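PDB 3LP9: LS-24 from Lathyrus sativus, which probably binds hemin as a monomer and spermine as a dimer, and may take part in oxidative-stress responses and polyamine biosynthesis. Local coordinates for residues A18-N23 and A176-H181; Y124-T127 and V132-F135; T183-F188 and Y194-V199. One frame throughout, in Å; residues are numbered along the deposited sequence.

In the fold
The three contacts lie around the central axis of a four-bladed hemopexin propeller, their centres 11 to 12 Å apart. Interaction 1 joins residues far apart in sequence, packing strand 17-22 of the first blade against strand 176-179, the innermost strand of the last blade. Interaction 2, the inner hairpin of the third blade, falls within the long span of chain between those two segments. Interaction 3 follows interaction 1 and pairs the middle strands of the last blade; strand 185-190 also pairs with strand 176-179, so interactions 1 and 3 share a sheet. Tyr124 of interaction 2 packs on Val186 and Phe188 of interaction 3. Interaction 1 and this packing thus place the last blade against the first and third, consistent with ring closure.

Interaction 1. Residues A18-N23 and A176-H181; sequences AYFFIN and AAFASH
Ala18 presents its methyl group to the aromatic ring of Phe178, and this touch begins the meeting of strands 17-22 and 176-179. CB of Ala18 sits over one face of the ring as a CH-pi contact, 4.0 Å from the centroid of the Phe178 ring and 27° off its normal. The closest pair is Ala18 CB with Phe178 CE2 at 3.6 Å. A small residue suits this place because the ring of Phe178 spans most of the distance between the backbones, whose CA atoms at Ala18 and Phe178 are 8.2 Å apart. Phe178 reaches across because its CG stands between the backbone N and the carbonyl carbon (chi1 82°), on a CB that already points toward the other strand.

The strands belong to different sheets and meet through side chains alone, as is usual between blades of a beta-propeller. Here strand 17-22 is in the first blade and strand 176-179 is innermost in the fourth, so the contact helps to close the hemopexin ring. The side chain of Phe178 is also about 4 Å from a sodium ion near the axis.

Two residues further on, Phe20 swings the end of its ring back toward the fourth blade. Its CE1 lies 3.8 Å from CE1 of Phe178, which approaches the Phe20 ring at the edge. The two rings are inclined by 56°, their centroids 5.8 Å apart, and cross obliquely. A serine in place of Phe178 would probably leave a gap between the blades, with the Ala18 methyl and the Phe20 edge deprived of their shared aromatic partner. Around the same rings, Phe189 meets Phe20 edge-to-face and Tyr31 does likewise with Phe178.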
ATOM      1  N   ALA A  18     -23.777   7.716  -8.745  1.00 16.37           N
ATOM      2  CA  ALA A  18     -22.987   7.174  -7.672  1.00 16.10           C
ATOM      3  C   ALA A  18     -22.029   6.102  -8.240  1.00 16.11           C
ATOM      4  O   ALA A  18     -22.354   5.433  -9.196  1.00 16.49           O
ATOM      5  CB  ALA A  18     -23.873   6.615  -6.626  1.00 15.37           C
ATOM      6  N   TYR A  19     -20.819   5.997  -7.665  1.00 16.45           N
ATOM      7  CA  TYR A  19     -19.821   4.977  -8.028  1.00 15.80           C
ATOM      8  C   TYR A  19     -19.884   3.811  -6.999  1.00 15.89           C
ATOM      9  O   TYR A  19     -19.905   4.028  -5.773  1.00 15.22           O
ATOM     10  CB  TYR A  19     -18.412   5.619  -8.044  1.00 15.90           C
ATOM     11  CG  TYR A  19     -18.216   6.725  -9.042  1.00 15.23           C
ATOM     12  CD1 TYR A  19     -17.651   6.454 -10.301  1.00 17.58           C
ATOM     13  CD2 TYR A  19     -18.585   8.043  -8.755  1.00 15.34           C
ATOM     14  CE1 TYR A  19     -17.431   7.485 -11.264  1.00 15.13           C
ATOM     15  CE2 TYR A  19     -18.379   9.075  -9.697  1.00 15.24           C
ATOM     16  CZ  TYR A  19     -17.803   8.776 -10.958  1.00 16.17           C
ATOM     17  OH  TYR A  19     -17.649   9.722 -11.951  1.00 15.93           O
ATOM     18  N   PHE A  20     -19.956   2.581  -7.510  1.00 15.73           N
ATOM     19  CA  PHE A  20     -20.059   1.395  -6.654  1.00 15.29           C
ATOM     20  C   PHE A  20     -18.793   0.649  -6.931  1.00 15.31           C
ATOM     21  O   PHE A  20     -18.430   0.472  -8.107  1.00 16.24           O
ATOM     22  CB  PHE A  20     -21.267   0.501  -7.019  1.00 15.38           C
ATOM     23  CG  PHE A  20     -22.630   1.090  -6.706  1.00 13.88           C
ATOM     24  CD1 PHE A  20     -22.783   2.251  -5.984  1.00 14.68           C
ATOM     25  CD2 PHE A  20     -23.778   0.415  -7.106  1.00 15.05           C
ATOM     26  CE1 PHE A  20     -23.995   2.743  -5.695  1.00 12.74           C
ATOM     27  CE2 PHE A  20     -24.992   0.892  -6.808  1.00 14.76           C
ATOM     28  CZ  PHE A  20     -25.093   2.102  -6.107  1.00 14.77           C
ATOM     29  N   PHE A  21     -18.099   0.233  -5.888  1.00 14.78           N
ATOM     30  CA  PHE A  21     -16.885  -0.522  -6.067  1.00 15.59           C
ATOM     31  C   PHE A  21     -17.075  -1.984  -5.687  1.00 15.18           C
ATOM     32  O   PHE A  21     -17.514  -2.304  -4.581  1.00 14.93           O
ATOM     33  CB  PHE A  21     -15.709   0.146  -5.322  1.00 15.95           C
ATOM     34  CG  PHE A  21     -15.463   1.563  -5.755  1.00 15.63           C
ATOM     35  CD1 PHE A  21     -14.783   1.826  -6.935  1.00 15.81           C
ATOM     36  CD2 PHE A  21     -15.990   2.610  -5.038  1.00 14.81           C
ATOM     37  CE1 PHE A  21     -14.622   3.135  -7.387  1.00 16.78           C
ATOM     38  CE2 PHE A  21     -15.842   3.927  -5.470  1.00 17.29           C
ATOM     39  CZ  PHE A  21     -15.145   4.194  -6.664  1.00 16.31           C
ATOM     40  N   ILE A  22     -16.745  -2.846  -6.627  1.00 15.26           N
ATOM     41  CA  ILE A  22     -16.970  -4.291  -6.493  1.00 15.71           C
ATOM     42  C   ILE A  22     -15.697  -4.978  -6.899  1.00 16.02           C
ATOM     43  O   ILE A  22     -15.179  -4.687  -7.975  1.00 16.24           O
ATOM     44  CB  ILE A  22     -18.094  -4.812  -7.433  1.00 16.42           C
ATOM     45  CG1 ILE A  22     -19.270  -3.844  -7.476  1.00 15.67           C
ATOM     46  CG2 ILE A  22     -18.542  -6.265  -7.062  1.00 15.93           C
ATOM     47  CD1 ILE A  22     -20.289  -4.198  -8.451  1.00 15.82           C
ATOM     48  N   ASN A  23     -15.186  -5.889  -6.055  1.00 16.31           N
ATOM     49  CA  ASN A  23     -13.912  -6.552  -6.322  1.00 16.65           C
ATOM     50  C   ASN A  23     -12.841  -5.496  -6.636  1.00 16.14           C
ATOM     51  O   ASN A  23     -12.629  -4.597  -5.870  1.00 15.87           O
ATOM     52  CB  ASN A  23     -14.058  -7.639  -7.420  1.00 15.41           C
ATOM     53  CG  ASN A  23     -15.092  -8.695  -7.045  1.00 16.57           C
ATOM     54  OD1 ASN A  23     -15.328  -8.958  -5.852  1.00 16.54           O
ATOM     55  ND2 ASN A  23     -15.728  -9.299  -8.048  1.00 15.90           N
ATOM     56  N   ALA A 176     -20.982  -1.665   2.376  1.00 15.13           N
ATOM     57  CA  ALA A 176     -20.746  -0.364   1.774  1.00 15.37           C
ATOM     58  C   ALA A 176     -21.926   0.588   2.092  1.00 15.78           C
ATOM     59  O   ALA A 176     -22.996   0.164   2.592  1.00 15.85           O
ATOM     60  CB  ALA A 176     -20.622  -0.487   0.323  1.00 14.69           C
ATOM     61  N   ALA A 177     -21.751   1.857   1.725  1.00 15.64           N
ATOM     62  CA  ALA A 177     -22.789   2.854   1.916  1.00 15.45           C
ATOM     63  C   ALA A 177     -22.513   4.102   1.115  1.00 15.11           C
ATOM     64  O   ALA A 177     -21.423   4.252   0.593  1.00 15.72           O
ATOM     65  CB  ALA A 177     -22.946   3.176   3.391  1.00 14.88           C
ATOM     66  N   PHE A 178     -23.506   4.995   1.024  1.00 15.27           N
ATOM     67  CA  PHE A 178     -23.362   6.335   0.438  1.00 15.17           C
ATOM     68  C   PHE A 178     -24.639   7.152   0.693  1.00 14.85           C
ATOM     69  O   PHE A 178     -25.700   6.623   0.631  1.00 14.72           O
ATOM     70  CB  PHE A 178     -22.977   6.312  -1.098  1.00 15.34           C
ATOM     71  CG  PHE A 178     -24.166   6.116  -2.044  1.00 16.13           C
ATOM     72  CD1 PHE A 178     -24.755   4.863  -2.210  1.00 16.29           C
ATOM     73  CD2 PHE A 178     -24.702   7.203  -2.742  1.00 16.90           C
ATOM     74  CE1 PHE A 178     -25.868   4.724  -3.048  1.00 16.90           C
ATOM     75  CE2 PHE A 178     -25.808   7.058  -3.593  1.00 16.24           C
ATOM     76  CZ  PHE A 178     -26.388   5.845  -3.745  1.00 15.22           C
ATOM     77  N   ALA A 179     -24.469   8.446   0.976  1.00 15.08           N
ATOM     78  CA  ALA A 179     -25.514   9.466   1.082  1.00 15.15           C
ATOM     79  C   ALA A 179     -26.123   9.808  -0.302  1.00 16.12           C
ATOM     80  O   ALA A 179     -25.392  10.176  -1.221  1.00 15.58           O
ATOM     81  CB  ALA A 179     -24.915  10.690   1.661  1.00 14.12           C
ATOM     82  N   SER A 180     -27.455   9.732  -0.402  1.00 15.40           N
ATOM     83  CA  SER A 180     -28.192  10.082  -1.564  1.00 14.95           C
ATOM     84  C   SER A 180     -28.186  11.586  -1.875  1.00 15.93           C
ATOM     85  O   SER A 180     -27.887  12.445  -1.020  1.00 14.16           O
ATOM     86  CB  SER A 180     -29.632   9.627  -1.344  1.00 15.99           C
ATOM     87  OG  SER A 180     -30.357   9.506  -2.562  1.00 15.57           O
ATOM     88  N   HIS A 181     -28.529  11.886  -3.138  1.00 15.96           N
ATOM     89  CA  HIS A 181     -28.727  13.242  -3.601  1.00 16.46           C
ATOM     90  C   HIS A 181     -30.037  13.741  -2.960  1.00 17.07           C
ATOM     91  O   HIS A 181     -30.344  14.963  -2.908  1.00 16.36           O
ATOM     92  CB  HIS A 181     -28.842  13.236  -5.109  1.00 16.25           C
ATOM     93  CG  HIS A 181     -27.543  12.990  -5.815  1.00 17.07           C
ATOM     94  ND1 HIS A 181     -26.685  14.014  -6.181  1.00 17.43           N
ATOM     95  CD2 HIS A 181     -26.976  11.852  -6.280  1.00 15.32           C
ATOM     96  CE1 HIS A 181     -25.628  13.511  -6.811  1.00 15.21           C
ATOM     97  NE2 HIS A 181     -25.779  12.203  -6.875  1.00 15.63           N
TER

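Interaction 2. Residues Y124-T127 and V132-F135; sequences YRST and VYLF
Tyr124 and Tyr133 face each other as an antiparallel hydrogen-bonded pair, and both rings rise from the same side of the sheet. Their backbones exchange two bonds: Tyr124 N donates to Tyr133 O at 3.1 Å, and Tyr133 N returns the bond to Tyr124 O, also at 3.1 Å. The ring planes differ by only 17°, but they are slid so far apart that they barely overlap. Instead, CB of Tyr133 covers one face of the Tyr124 ring, 4.1 Å from its centroid, while OH of Tyr124 lies over a face of the Tyr133 ring, toward its rim. A chi1 of 65° leans the Tyr124 ring over the partner strand. The same lean brings CE1 of Tyr124 to within 3.6 Å of CE2 of Phe135, meeting that ring in its plane at the edge.

Tyrosine suits both places, offering a broad apolar surface with a polar end. The hydroxyl of Tyr124 is hydrogen-bonded to Tyr162 OH. Tyr133 OH lies 2.7 Å from the oxygen of a bound water. The same water is hydrogen-bonded to OG of Ser126; this OG in addition accepts from Arg128 N, and CB of Ser126 touches the edge of the Tyr133 ring. On the opposite face of the hairpin, Val132 sets CG1 3.4 Å from Tyr124 O, and Arg125 carries its guanidinium away to Tyr145 OH, Thr70 O and Gly129 O.

The hairpin is the inner pair of strands of the third propeller blade. Strand 139-144 continues the sheet beyond strand 131-136, pairing Ile143 with Val132 and Ala141 with Leu134 by backbone hydrogen bonds, while Phe68 of strand 66-69, in the second blade, packs on Val132 and Leu134.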
ATOM      1  N   TYR A 124     -20.308   7.276   4.811  1.00 15.30           N
ATOM      2  CA  TYR A 124     -21.147   8.168   4.030  1.00 15.16           C
ATOM      3  C   TYR A 124     -20.987   9.561   4.560  1.00 15.28           C
ATOM      4  O   TYR A 124     -20.665   9.770   5.728  1.00 15.41           O
ATOM      5  CB  TYR A 124     -22.654   7.781   4.059  1.00 15.09           C
ATOM      6  CG  TYR A 124     -23.376   7.864   5.385  1.00 15.63           C
ATOM      7  CD1 TYR A 124     -23.445   6.751   6.260  1.00 15.34           C
ATOM      8  CD2 TYR A 124     -24.024   9.043   5.787  1.00 15.35           C
ATOM      9  CE1 TYR A 124     -24.165   6.830   7.509  1.00 13.43           C
ATOM     10  CE2 TYR A 124     -24.696   9.122   6.987  1.00 16.06           C
ATOM     11  CZ  TYR A 124     -24.780   8.000   7.856  1.00 14.69           C
ATOM     12  OH  TYR A 124     -25.504   8.160   9.058  1.00 14.84           O
ATOM     13  N   ARG A 125     -21.238  10.511   3.654  1.00 16.13           N
ATOM     14  CA  ARG A 125     -21.147  11.960   3.851  1.00 16.34           C
ATOM     15  C   ARG A 125     -22.374  12.516   4.565  1.00 15.91           C
ATOM     16  O   ARG A 125     -23.471  12.429   4.080  1.00 15.78           O
ATOM     17  CB  ARG A 125     -21.001  12.607   2.462  1.00 16.47           C
ATOM     18  CG  ARG A 125     -20.804  14.124   2.459  1.00 17.16           C
ATOM     19  CD  ARG A 125     -19.549  14.423   3.287  1.00 16.87           C
ATOM     20  NE  ARG A 125     -19.062  15.747   3.064  1.00 15.16           N
ATOM     21  CZ  ARG A 125     -19.480  16.824   3.707  1.00 15.17           C
ATOM     22  NH1 ARG A 125     -20.434  16.758   4.609  1.00 14.42           N
ATOM     23  NH2 ARG A 125     -18.918  17.978   3.422  1.00 16.10           N
ATOM     24  N   SER A 126     -22.198  13.112   5.729  1.00 16.63           N
ATOM     25  CA  SER A 126     -23.339  13.771   6.375  1.00 16.15           C
ATOM     26  C   SER A 126     -23.717  15.031   5.579  1.00 16.88           C
ATOM     27  O   SER A 126     -22.880  15.604   4.883  1.00 16.26           O
ATOM     28  CB  SER A 126     -22.964  14.162   7.797  1.00 16.25           C
ATOM     29  OG  SER A 126     -23.938  15.036   8.395  1.00 15.45           O
ATOM     30  N   THR A 127     -24.974  15.473   5.686  1.00 17.15           N
ATOM     31  CA  THR A 127     -25.425  16.679   4.999  1.00 17.61           C
ATOM     32  C   THR A 127     -24.867  17.828   5.838  1.00 17.31           C
ATOM     33  O   THR A 127     -24.817  19.012   5.424  1.00 17.41           O
ATOM     34  CB  THR A 127     -27.028  16.797   4.958  1.00 17.40           C
ATOM     35  OG1 THR A 127     -27.562  16.497   6.246  1.00 18.24           O
ATOM     36  CG2 THR A 127     -27.626  15.862   3.984  1.00 17.53           C
ATOM     37  N   VAL A 132     -18.828  13.094   8.708  1.00 16.34           N
ATOM     38  CA  VAL A 132     -18.774  11.781   8.003  1.00 15.25           C
ATOM     39  C   VAL A 132     -19.032  10.692   9.059  1.00 15.76           C
ATOM     40  O   VAL A 132     -18.589  10.817  10.206  1.00 16.58           O
ATOM     41  CB  VAL A 132     -17.404  11.492   7.293  1.00 14.78           C
ATOM     42  CG1 VAL A 132     -17.430  10.214   6.509  1.00 12.95           C
ATOM     43  CG2 VAL A 132     -16.984  12.602   6.387  1.00 14.44           C
ATOM     44  N   TYR A 133     -19.783   9.665   8.690  1.00 15.90           N
ATOM     45  CA  TYR A 133     -19.941   8.467   9.508  1.00 15.98           C
ATOM     46  C   TYR A 133     -19.223   7.318   8.892  1.00 15.25           C
ATOM     47  O   TYR A 133     -19.406   7.019   7.731  1.00 15.56           O
ATOM     48  CB  TYR A 133     -21.417   8.107   9.700  1.00 15.54           C
ATOM     49  CG  TYR A 133     -22.202   9.245  10.338  1.00 15.60           C
ATOM     50  CD1 TYR A 133     -22.519   9.239  11.718  1.00 14.86           C
ATOM     51  CD2 TYR A 133     -22.615  10.334   9.566  1.00 14.05           C
ATOM     52  CE1 TYR A 133     -23.220  10.292  12.274  1.00 14.44           C
ATOM     53  CE2 TYR A 133     -23.292  11.384  10.119  1.00 13.23           C
ATOM     54  CZ  TYR A 133     -23.592  11.361  11.457  1.00 13.81           C
ATOM     55  OH  TYR A 133     -24.305  12.421  11.975  1.00 16.83           O
ATOM     56  N   LEU A 134     -18.418   6.646   9.695  1.00 15.96           N
ATOM     57  CA  LEU A 134     -17.657   5.508   9.226  1.00 16.00           C
ATOM     58  C   LEU A 134     -17.998   4.252  10.063  1.00 15.92           C
ATOM     59  O   LEU A 134     -18.187   4.351  11.257  1.00 16.12           O
ATOM     60  CB  LEU A 134     -16.124   5.863   9.235  1.00 16.17           C
ATOM     61  CG  LEU A 134     -15.735   7.153   8.478  1.00 15.30           C
ATOM     62  CD1 LEU A 134     -15.810   8.347   9.462  1.00 16.07           C
ATOM     63  CD2 LEU A 134     -14.427   7.175   7.805  1.00 15.01           C
ATOM     64  N   PHE A 135     -17.978   3.068   9.426  1.00 15.98           N
ATOM     65  CA  PHE A 135     -18.362   1.809  10.049  1.00 15.49           C
ATOM     66  C   PHE A 135     -17.277   0.766   9.947  1.00 15.36           C
ATOM     67  O   PHE A 135     -16.686   0.604   8.895  1.00 15.24           O
ATOM     68  CB  PHE A 135     -19.677   1.258   9.406  1.00 15.76           C
ATOM     69  CG  PHE A 135     -20.851   2.215   9.544  1.00 15.85           C
ATOM     70  CD1 PHE A 135     -21.763   2.089  10.593  1.00 15.96           C
ATOM     71  CD2 PHE A 135     -21.002   3.301   8.650  1.00 17.51           C
ATOM     72  CE1 PHE A 135     -22.811   2.976  10.725  1.00 16.18           C
ATOM     73  CE2 PHE A 135     -22.051   4.247   8.778  1.00 15.84           C
ATOM     74  CZ  PHE A 135     -22.952   4.078   9.813  1.00 17.28           C
TER
HETATM   75  O   HOH W   1     -23.472  14.790  10.876  1.00 17.53           O

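Interaction 3. Residues T183-F188 and Y194-V199; sequences TNEVYF and YARVKV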
ATOM      1  N   THR A 183     -32.043  14.599   0.089  1.00 17.56           N
ATOM      2  CA  THR A 183     -31.596  15.150   1.365  1.00 17.92           C
ATOM      3  C   THR A 183     -31.826  14.236   2.558  1.00 17.58           C
ATOM      4  O   THR A 183     -32.967  13.917   2.857  1.00 17.94           O
ATOM      5  CB  THR A 183     -32.288  16.463   1.679  1.00 17.82           C
ATOM      6  OG1 THR A 183     -32.177  17.280   0.530  1.00 18.03           O
ATOM      7  CG2 THR A 183     -31.564  17.183   2.826  1.00 18.41           C
ATOM      8  N   ASN A 184     -30.732  13.882   3.243  1.00 17.02           N
ATOM      9  CA  ASN A 184     -30.764  13.028   4.427  1.00 16.86           C
ATOM     10  C   ASN A 184     -31.249  11.574   4.225  1.00 16.48           C
ATOM     11  O   ASN A 184     -31.762  10.933   5.169  1.00 16.46           O
ATOM     12  CB  ASN A 184     -31.505  13.703   5.582  1.00 16.32           C
ATOM     13  CG  ASN A 184     -30.704  14.800   6.186  1.00 16.60           C
ATOM     14  OD1 ASN A 184     -29.519  14.650   6.443  1.00 18.13           O
ATOM     15  ND2 ASN A 184     -31.350  15.922   6.452  1.00 19.36           N
ATOM     16  N   GLU A 185     -31.047  11.048   3.023  1.00 15.87           N
ATOM     17  CA  GLU A 185     -31.345   9.664   2.782  1.00 15.89           C
ATOM     18  C   GLU A 185     -30.028   8.944   2.506  1.00 16.26           C
ATOM     19  O   GLU A 185     -29.144   9.489   1.845  1.00 17.15           O
ATOM     20  CB  GLU A 185     -32.325   9.492   1.629  1.00 15.99           C
ATOM     21  CG  GLU A 185     -33.733   9.944   1.967  1.00 16.53           C
ATOM     22  CD  GLU A 185     -34.733   9.645   0.877  1.00 17.81           C
ATOM     23  OE1 GLU A 185     -34.578   8.625   0.112  1.00 18.92           O
ATOM     24  OE2 GLU A 185     -35.704  10.431   0.815  1.00 18.51           O
ATOM     25  N   VAL A 186     -29.898   7.718   3.015  1.00 16.21           N
ATOM     26  CA  VAL A 186     -28.622   7.003   2.988  1.00 16.03           C
ATOM     27  C   VAL A 186     -28.908   5.593   2.569  1.00 15.64           C
ATOM     28  O   VAL A 186     -29.963   5.070   2.881  1.00 15.85           O
ATOM     29  CB  VAL A 186     -27.858   7.055   4.378  1.00 16.13           C
ATOM     30  CG1 VAL A 186     -26.475   6.478   4.222  1.00 15.13           C
ATOM     31  CG2 VAL A 186     -27.784   8.480   4.882  1.00 15.67           C
ATOM     32  N   TYR A 187     -27.985   5.027   1.797  1.00 15.53           N
ATOM     33  CA  TYR A 187     -28.074   3.677   1.340  1.00 15.40           C
ATOM     34  C   TYR A 187     -26.998   2.880   2.022  1.00 15.43           C
ATOM     35  O   TYR A 187     -25.852   3.297   2.082  1.00 16.70           O
ATOM     36  CB  TYR A 187     -27.916   3.574  -0.198  1.00 15.64           C
ATOM     37  CG  TYR A 187     -29.056   4.084  -1.008  1.00 14.72           C
ATOM     38  CD1 TYR A 187     -30.243   3.382  -1.080  1.00 15.85           C
ATOM     39  CD2 TYR A 187     -28.958   5.302  -1.709  1.00 16.35           C
ATOM     40  CE1 TYR A 187     -31.328   3.867  -1.818  1.00 14.97           C
ATOM     41  CE2 TYR A 187     -30.000   5.791  -2.458  1.00 14.74           C
ATOM     42  CZ  TYR A 187     -31.189   5.085  -2.495  1.00 15.39           C
ATOM     43  OH  TYR A 187     -32.228   5.583  -3.196  1.00 15.17           O
ATOM     44  N   PHE A 188     -27.371   1.713   2.530  1.00 16.17           N
ATOM     45  CA  PHE A 188     -26.456   0.747   3.205  1.00 15.74           C
ATOM     46  C   PHE A 188     -26.578  -0.530   2.445  1.00 15.61           C
ATOM     47  O   PHE A 188     -27.691  -0.965   2.118  1.00 16.11           O
ATOM     48  CB  PHE A 188     -26.853   0.508   4.709  1.00 15.18           C
ATOM     49  CG  PHE A 188     -26.664   1.719   5.582  1.00 15.81           C
ATOM     50  CD1 PHE A 188     -25.438   1.938   6.251  1.00 15.57           C
ATOM     51  CD2 PHE A 188     -27.678   2.675   5.708  1.00 15.70           C
ATOM     52  CE1 PHE A 188     -25.251   3.096   7.003  1.00 15.07           C
ATOM     53  CE2 PHE A 188     -27.488   3.803   6.477  1.00 14.32           C
ATOM     54  CZ  PHE A 188     -26.258   4.000   7.133  1.00 13.39           C
ATOM     55  N   TYR A 194     -30.020  -4.298   0.682  1.00 15.73           N
ATOM     56  CA  TYR A 194     -29.747  -2.868   0.827  1.00 16.19           C
ATOM     57  C   TYR A 194     -30.831  -2.359   1.811  1.00 16.29           C
ATOM     58  O   TYR A 194     -31.919  -2.957   1.968  1.00 16.99           O
ATOM     59  CB  TYR A 194     -29.822  -2.124  -0.548  1.00 15.72           C
ATOM     60  CG  TYR A 194     -31.254  -1.894  -1.007  1.00 14.96           C
ATOM     61  CD1 TYR A 194     -31.946  -2.894  -1.680  1.00 15.99           C
ATOM     62  CD2 TYR A 194     -31.929  -0.712  -0.690  1.00 13.93           C
ATOM     63  CE1 TYR A 194     -33.321  -2.733  -2.019  1.00 15.60           C
ATOM     64  CE2 TYR A 194     -33.261  -0.519  -1.031  1.00 13.89           C
ATOM     65  CZ  TYR A 194     -33.958  -1.506  -1.688  1.00 15.05           C
ATOM     66  OH  TYR A 194     -35.289  -1.327  -2.006  1.00 14.44           O
ATOM     67  N   ALA A 195     -30.547  -1.238   2.444  1.00 16.50           N
ATOM     68  CA  ALA A 195     -31.501  -0.579   3.304  1.00 15.78           C
ATOM     69  C   ALA A 195     -31.423   0.912   2.860  1.00 15.80           C
ATOM     70  O   ALA A 195     -30.349   1.501   2.701  1.00 16.06           O
ATOM     71  CB  ALA A 195     -31.106  -0.777   4.726  1.00 13.79           C
ATOM     72  N   ARG A 196     -32.572   1.468   2.523  1.00 16.49           N
ATOM     73  CA  ARG A 196     -32.678   2.883   2.202  1.00 16.54           C
ATOM     74  C   ARG A 196     -33.142   3.535   3.494  1.00 16.07           C
ATOM     75  O   ARG A 196     -34.245   3.330   3.926  1.00 15.38           O
ATOM     76  CB  ARG A 196     -33.686   3.113   1.089  1.00 16.30           C
ATOM     77  CG  ARG A 196     -33.761   4.552   0.762  1.00 16.69           C
ATOM     78  CD  ARG A 196     -35.137   4.869   0.390  1.00 18.79           C
ATOM     79  NE  ARG A 196     -35.297   5.785  -0.753  1.00 17.59           N
ATOM     80  CZ  ARG A 196     -36.280   5.632  -1.630  1.00 16.64           C
ATOM     81  NH1 ARG A 196     -37.088   4.585  -1.504  1.00 18.03           N
ATOM     82  NH2 ARG A 196     -36.427   6.485  -2.634  1.00 17.90           N
ATOM     83  N   VAL A 197     -32.255   4.301   4.123  1.00 16.71           N
ATOM     84  CA  VAL A 197     -32.574   4.895   5.451  1.00 17.50           C
ATOM     85  C   VAL A 197     -32.787   6.400   5.378  1.00 17.41           C
ATOM     86  O   VAL A 197     -32.171   7.078   4.565  1.00 17.89           O
ATOM     87  CB  VAL A 197     -31.429   4.547   6.468  1.00 16.38           C
ATOM     88  CG1 VAL A 197     -31.693   5.097   7.784  1.00 17.60           C
ATOM     89  CG2 VAL A 197     -31.310   3.037   6.591  1.00 17.17           C
ATOM     90  N   LYS A 198     -33.625   6.931   6.265  1.00 18.31           N
ATOM     91  CA  LYS A 198     -33.819   8.387   6.437  1.00 18.27           C
ATOM     92  C   LYS A 198     -33.222   8.737   7.786  1.00 18.80           C
ATOM     93  O   LYS A 198     -33.676   8.228   8.825  1.00 18.86           O
ATOM     94  CB  LYS A 198     -35.316   8.742   6.405  1.00 18.90           C
ATOM     95  CG  LYS A 198     -35.750  10.065   7.167  1.00 19.79           C
ATOM     96  CD  LYS A 198     -35.398  11.281   6.365  1.00 19.41           C
ATOM     97  CE  LYS A 198     -36.626  11.732   5.645  1.00 20.33           C
ATOM     98  NZ  LYS A 198     -36.385  13.193   5.331  1.00 21.13           N
ATOM     99  N   VAL A 199     -32.182   9.573   7.779  1.00 18.92           N
ATOM    100  CA  VAL A 199     -31.510   9.962   9.000  1.00 18.98           C
ATOM    101  C   VAL A 199     -31.789  11.434   9.308  1.00 19.64           C
ATOM    102  O   VAL A 199     -32.490  12.150   8.576  1.00 20.34           O
ATOM    103  CB  VAL A 199     -30.005   9.640   9.014  1.00 18.68           C
ATOM    104  CG1 VAL A 199     -29.719   8.253   8.423  1.00 18.69           C
ATOM    105  CG2 VAL A 199     -29.228  10.671   8.213  1.00 19.30           C
TER
HETATM  106  O   HOH W   2     -36.008  12.545   2.218  1.00 19.29           O
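Val186 with Val197 and Phe188 with Ala195 form the hydrogen-bonded pairs of this antiparallel hairpin, each joined by two backbone bonds. Val197 N to Val186 O is 2.7 Å, with an angle of 169° at the hydrogen. Beyond them Val199 N donates to the carbonyl of Asn184, whose side-chain OD1 turns away to Thr127 OG1 of the neighbouring blade.

The apolar contacts gather on the side bearing Val186, Phe188 and Val197: CD2 of Phe188 lies 3.8 Å from CG2 of Val197, and Val186 CG2 meets Val199 CG1. Beta-branched and aromatic residues suit an extended strand that must fill a blade interface. These are the two middle strands of the fourth hemopexin blade, whose Phe188 also meets Phe165 edge-to-face.

The other side carries Glu185, Arg196 and Lys198 beside the buried Tyr187. Glu185 OE1 and Arg196 NE form a salt bridge at 3.1 Å, a weak hydrogen bond with carboxylate and guanidinium planes 69° apart. With chi1 at -179° the Arg196 chain runs alongside the Tyr187 ring, its CG 3.6 Å from CE1 of Tyr187, whose hydroxyl bonds to Tyr217 OH. A water accepts from Lys198 NZ and donates to Glu185 OE2 at 2.6 Å, bridging their opposite charges.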